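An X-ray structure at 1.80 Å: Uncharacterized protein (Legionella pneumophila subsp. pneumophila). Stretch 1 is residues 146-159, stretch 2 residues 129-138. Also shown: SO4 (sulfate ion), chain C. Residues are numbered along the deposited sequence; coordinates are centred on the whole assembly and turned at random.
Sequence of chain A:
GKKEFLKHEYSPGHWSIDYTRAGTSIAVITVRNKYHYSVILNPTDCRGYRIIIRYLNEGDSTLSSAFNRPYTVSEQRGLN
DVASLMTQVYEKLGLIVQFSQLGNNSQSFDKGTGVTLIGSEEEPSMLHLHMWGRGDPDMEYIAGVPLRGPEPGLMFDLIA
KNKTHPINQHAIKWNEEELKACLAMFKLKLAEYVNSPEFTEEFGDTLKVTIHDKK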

# COMPACT_ATOMS: atom_id res chain seq x y z
N PRO A 146 13.55 -18.00 9.21
CA PRO A 146 13.97 -17.51 7.90
C PRO A 146 12.89 -16.56 7.36
O PRO A 146 11.71 -16.79 7.59
CB PRO A 146 14.02 -18.77 7.01
CG PRO A 146 13.88 -19.90 7.94
CD PRO A 146 13.33 -19.46 9.24
N LEU A 147 13.32 -15.53 6.67
CA LEU A 147 12.40 -14.57 6.11
C LEU A 147 11.39 -15.22 5.16
O LEU A 147 10.19 -14.98 5.26
CB LEU A 147 13.17 -13.46 5.38
CG LEU A 147 12.30 -12.33 4.79
CD1 LEU A 147 11.64 -11.52 5.90
CD2 LEU A 147 13.14 -11.44 3.86
N ARG A 148 11.91 -16.06 4.26
CA ARG A 148 11.14 -16.68 3.19
C ARG A 148 10.59 -15.64 2.21
O ARG A 148 10.93 -14.45 2.31
CB ARG A 148 10.01 -17.58 3.76
CG ARG A 148 10.54 -18.65 4.71
CD ARG A 148 9.36 -19.17 5.50
NE ARG A 148 9.72 -20.29 6.32
CZ ARG A 148 9.85 -20.31 7.65
NH1 ARG A 148 9.65 -19.25 8.42
NH2 ARG A 148 10.22 -21.45 8.20
N GLY A 149 9.79 -16.07 1.25
CA GLY A 149 9.35 -15.18 0.18
C GLY A 149 10.34 -15.23 -0.97
O GLY A 149 11.41 -15.84 -0.87
N PRO A 150 9.97 -14.65 -2.13
CA PRO A 150 10.85 -14.67 -3.29
C PRO A 150 12.03 -13.74 -3.13
O PRO A 150 11.98 -12.75 -2.37
CB PRO A 150 9.92 -14.28 -4.46
CG PRO A 150 8.73 -13.68 -3.85
CD PRO A 150 8.66 -14.07 -2.41
N GLU A 151 13.10 -14.01 -3.88
CA GLU A 151 14.26 -13.11 -3.86
C GLU A 151 13.90 -11.68 -4.29
O GLU A 151 13.05 -11.53 -5.15
CB GLU A 151 15.36 -13.63 -4.79
CG GLU A 151 16.07 -14.80 -4.20
CD GLU A 151 17.04 -15.45 -5.18
OE1 GLU A 151 17.23 -14.93 -6.28
OE2 GLU A 151 17.60 -16.47 -4.77
N PRO A 152 14.53 -10.65 -3.71
CA PRO A 152 14.34 -9.25 -4.12
C PRO A 152 14.46 -9.06 -5.61
O PRO A 152 15.29 -9.72 -6.26
CB PRO A 152 15.43 -8.50 -3.35
CG PRO A 152 15.58 -9.30 -2.11
CD PRO A 152 15.44 -10.72 -2.56
N GLY A 153 13.56 -8.25 -6.14
CA GLY A 153 13.38 -8.09 -7.59
C GLY A 153 12.14 -8.77 -8.12
O GLY A 153 11.54 -8.28 -9.10
N LEU A 154 11.79 -9.91 -7.53
CA LEU A 154 10.64 -10.68 -7.98
C LEU A 154 9.39 -10.20 -7.24
O LEU A 154 9.49 -9.71 -6.10
CB LEU A 154 10.83 -12.17 -7.70
CG LEU A 154 12.06 -12.79 -8.38
CD1 LEU A 154 12.25 -14.23 -7.93
CD2 LEU A 154 11.90 -12.70 -9.90
N MSE A 155 8.24 -10.35 -7.86
CA MSE A 155 6.96 -10.04 -7.21
C MSE A 155 6.61 -10.99 -6.07
O MSE A 155 6.62 -12.20 -6.25
CB MSE A 155 5.83 -10.11 -8.25
CG MSE A 155 4.44 -9.72 -7.73
SE MSE A 155 4.34 -7.77 -7.55
CE MSE A 155 4.20 -7.33 -9.43
N PHE A 156 6.26 -10.44 -4.91
CA PHE A 156 5.75 -11.21 -3.78
C PHE A 156 4.24 -11.41 -3.98
O PHE A 156 3.49 -10.43 -4.07
CB PHE A 156 6.02 -10.45 -2.49
CG PHE A 156 5.77 -11.24 -1.22
CD1 PHE A 156 4.48 -11.60 -0.85
CD2 PHE A 156 6.81 -11.59 -0.39
CE1 PHE A 156 4.24 -12.31 0.34
CE2 PHE A 156 6.58 -12.29 0.79
CZ PHE A 156 5.30 -12.64 1.16
N ASP A 157 3.79 -12.65 -4.13
CA ASP A 157 2.38 -12.90 -4.38
C ASP A 157 1.66 -13.11 -3.06
O ASP A 157 1.97 -14.05 -2.33
CB ASP A 157 2.17 -14.11 -5.31
CG ASP A 157 0.79 -14.12 -5.95
OD1 ASP A 157 -0.26 -14.01 -5.24
OD2 ASP A 157 0.73 -14.18 -7.19
N LEU A 158 0.71 -12.22 -2.74
CA LEU A 158 -0.03 -12.31 -1.48
C LEU A 158 -1.09 -13.42 -1.44
O LEU A 158 -1.61 -13.71 -0.37
CB LEU A 158 -0.66 -10.95 -1.09
CG LEU A 158 0.38 -9.87 -0.79
CD1 LEU A 158 -0.30 -8.51 -0.71
CD2 LEU A 158 1.20 -10.11 0.48
N ILE A 159 -1.38 -14.01 -2.61
CA ILE A 159 -2.20 -15.19 -2.80
C ILE A 159 -3.67 -14.79 -2.78
O ILE A 159 -4.22 -14.48 -1.72
CB ILE A 159 -2.00 -16.34 -1.76
CG1 ILE A 159 -0.55 -16.69 -1.52
CG2 ILE A 159 -2.74 -17.61 -2.24
CD1 ILE A 159 0.25 -17.06 -2.75
S SO4 C . -7.08 -9.58 0.85
O1 SO4 C . -7.32 -9.89 2.29
O2 SO4 C . -8.38 -9.86 0.26
O3 SO4 C . -6.65 -8.19 0.96
O4 SO4 C . -6.06 -10.62 0.63
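Stretch 2 129-138: LHMWGRGDPD

Stretch 2 enters as a β-strand, residues 129 to 134, and leaves it as a loop from Gly135 to Asp138. Stretch 1 has no regular helix or strand; it is an irregular chain with a type II turn from Glu151 to Leu154. The two run antiparallel in register: Leu158 lies nearest His130 (CA to CA 8.4 Å), Pro152 nearest Gly135 (CA to CA 6.0 Å), and Arg148 nearest Pro137 (CA to CA 4.1 Å), so the chains draw together toward the loop end of stretch 2.

Arg134 covers the most surface. Its CA-to-CB bond points sideways, but with chi1, chi2 and chi3 all m the side chain folds so that its end comes nearer to stretch 1, among backbone carbonyls. Arg134 NH1 donates hydrogen bonds to Leu154 O at 2.8 Å and to Pro150 O at 3.0 Å, and Arg134 NH2 donates a second to Leu154 O at 3.0 Å. Glu151 O also lies 3.0 Å from Arg134 NH1, while within the turn it accepts a hydrogen bond from Leu154 N at 3.1 Å. Arginine suits this place because its flat, multiply donating group can serve several carbonyls at once, while its face packs against carbon: Phe156 CB is 3.7 Å from Arg134 NH2. Gly153, with phi of 105°, occupies a turn position where a CB would jam against the preceding carbonyl.

Pro137 is the second anchor. Pro137 O accepts a hydrogen bond from Arg148 N at 2.9 Å. The compact proline ring fits against the backbone, with Pro137 CG 3.3 Å from Gly149 O and Pro137 CG 3.9 Å from Glu151 N. Alongside, Leu147 points toward stretch 2 and its branched side chain packs on the backbone there, with Leu147 CD2 3.4 Å from Gly135 N.

Farther back along the strand, Trp132 and Phe156 form a face-to-face stack, centroids 4.1 Å apart and planes at 30°, with Phe156 CG 3.5 Å from Trp132 NE1. Broad aromatic faces suit such a buried site. Leu158 adds a CH-π contact, Leu158 CD2 lying 3.8 Å from the centroid of the Trp132 six-membered ring, and sets Leu158 CD1 4.1 Å from His130 CB. The histidine turns its polar edge to a sulfate, His130 NE2 donating to SO4 O3 at 2.9 Å.

Two waters fill gaps between the chains. Water 1 lies 2.8 Å from both Gly133 O and Arg148 O and bridges them; water 2 accepts from Arg134 NE at 2.9 Å and lies 2.8 Å from Pro150 O.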

# COMPACT_ATOMS: atom_id res chain seq x y z
N LEU A 129 -4.84 -3.70 5.39
CA LEU A 129 -3.78 -3.85 4.44
C LEU A 129 -2.73 -4.83 4.95
O LEU A 129 -2.73 -5.18 6.13
CB LEU A 129 -3.15 -2.52 4.04
CG LEU A 129 -2.42 -1.63 5.04
CD1 LEU A 129 -1.03 -2.14 5.38
CD2 LEU A 129 -2.33 -0.21 4.49
N HIS A 130 -1.89 -5.26 4.03
CA HIS A 130 -0.85 -6.27 4.26
C HIS A 130 0.48 -5.57 4.19
O HIS A 130 0.68 -4.71 3.35
CB HIS A 130 -0.89 -7.33 3.16
CG HIS A 130 -2.21 -8.00 3.04
ND1 HIS A 130 -2.57 -9.04 3.86
CD2 HIS A 130 -3.28 -7.73 2.26
CE1 HIS A 130 -3.82 -9.38 3.58
NE2 HIS A 130 -4.25 -8.63 2.57
N MSE A 131 1.42 -5.99 5.02
CA MSE A 131 2.79 -5.44 5.00
C MSE A 131 3.76 -6.60 5.25
O MSE A 131 3.41 -7.57 5.96
CB MSE A 131 2.92 -4.33 6.05
CG MSE A 131 4.30 -3.73 6.04
SE MSE A 131 4.47 -2.22 7.32
CE MSE A 131 3.17 -1.01 6.51
N TRP A 132 4.92 -6.54 4.62
CA TRP A 132 5.92 -7.61 4.76
C TRP A 132 7.28 -7.06 4.42
O TRP A 132 7.41 -5.89 3.99
CB TRP A 132 5.55 -8.81 3.85
CG TRP A 132 5.52 -8.43 2.41
CD1 TRP A 132 6.53 -8.59 1.49
CD2 TRP A 132 4.44 -7.79 1.70
NE1 TRP A 132 6.15 -8.06 0.27
CE2 TRP A 132 4.88 -7.58 0.37
CE3 TRP A 132 3.15 -7.37 2.06
CZ2 TRP A 132 4.07 -6.99 -0.61
CZ3 TRP A 132 2.37 -6.74 1.10
CH2 TRP A 132 2.83 -6.55 -0.21
N GLY A 133 8.29 -7.88 4.65
CA GLY A 133 9.70 -7.48 4.40
C GLY A 133 10.31 -8.30 3.27
O GLY A 133 9.94 -9.48 3.06
N ARG A 134 11.26 -7.67 2.57
CA ARG A 134 12.07 -8.31 1.55
C ARG A 134 13.55 -8.28 1.91
O ARG A 134 14.07 -7.33 2.52
CB ARG A 134 11.85 -7.66 0.16
CG ARG A 134 10.39 -7.55 -0.28
CD ARG A 134 9.72 -8.93 -0.44
NE ARG A 134 10.35 -9.73 -1.48
CZ ARG A 134 10.12 -9.58 -2.80
NH1 ARG A 134 10.77 -10.34 -3.64
NH2 ARG A 134 9.23 -8.69 -3.27
N GLY A 135 14.24 -9.30 1.45
CA GLY A 135 15.65 -9.48 1.71
C GLY A 135 16.09 -10.88 1.34
O GLY A 135 15.46 -11.50 0.48
N ASP A 136 17.17 -11.37 1.94
CA ASP A 136 17.61 -12.73 1.67
C ASP A 136 16.58 -13.71 2.24
O ASP A 136 16.44 -13.79 3.46
CB ASP A 136 19.00 -12.96 2.30
CG ASP A 136 19.51 -14.38 2.10
OD1 ASP A 136 18.82 -15.26 1.58
OD2 ASP A 136 20.68 -14.59 2.50
N PRO A 137 15.88 -14.46 1.39
CA PRO A 137 14.87 -15.38 1.92
C PRO A 137 15.37 -16.42 2.88
O PRO A 137 14.60 -16.87 3.72
CB PRO A 137 14.33 -16.06 0.67
CG PRO A 137 14.58 -15.07 -0.44
CD PRO A 137 15.92 -14.51 -0.09
N ASP A 138 16.66 -16.78 2.77
CA ASP A 138 17.24 -17.76 3.68
C ASP A 138 17.83 -17.17 4.96
O ASP A 138 18.26 -17.94 5.84
CB ASP A 138 18.34 -18.56 2.96
CG ASP A 138 17.79 -19.58 1.98
OD1 ASP A 138 16.65 -20.06 2.20
OD2 ASP A 138 18.51 -20.00 1.04
O HOH W 1 10.21 -11.88 1.56
O HOH W 2 12.33 -11.21 -0.04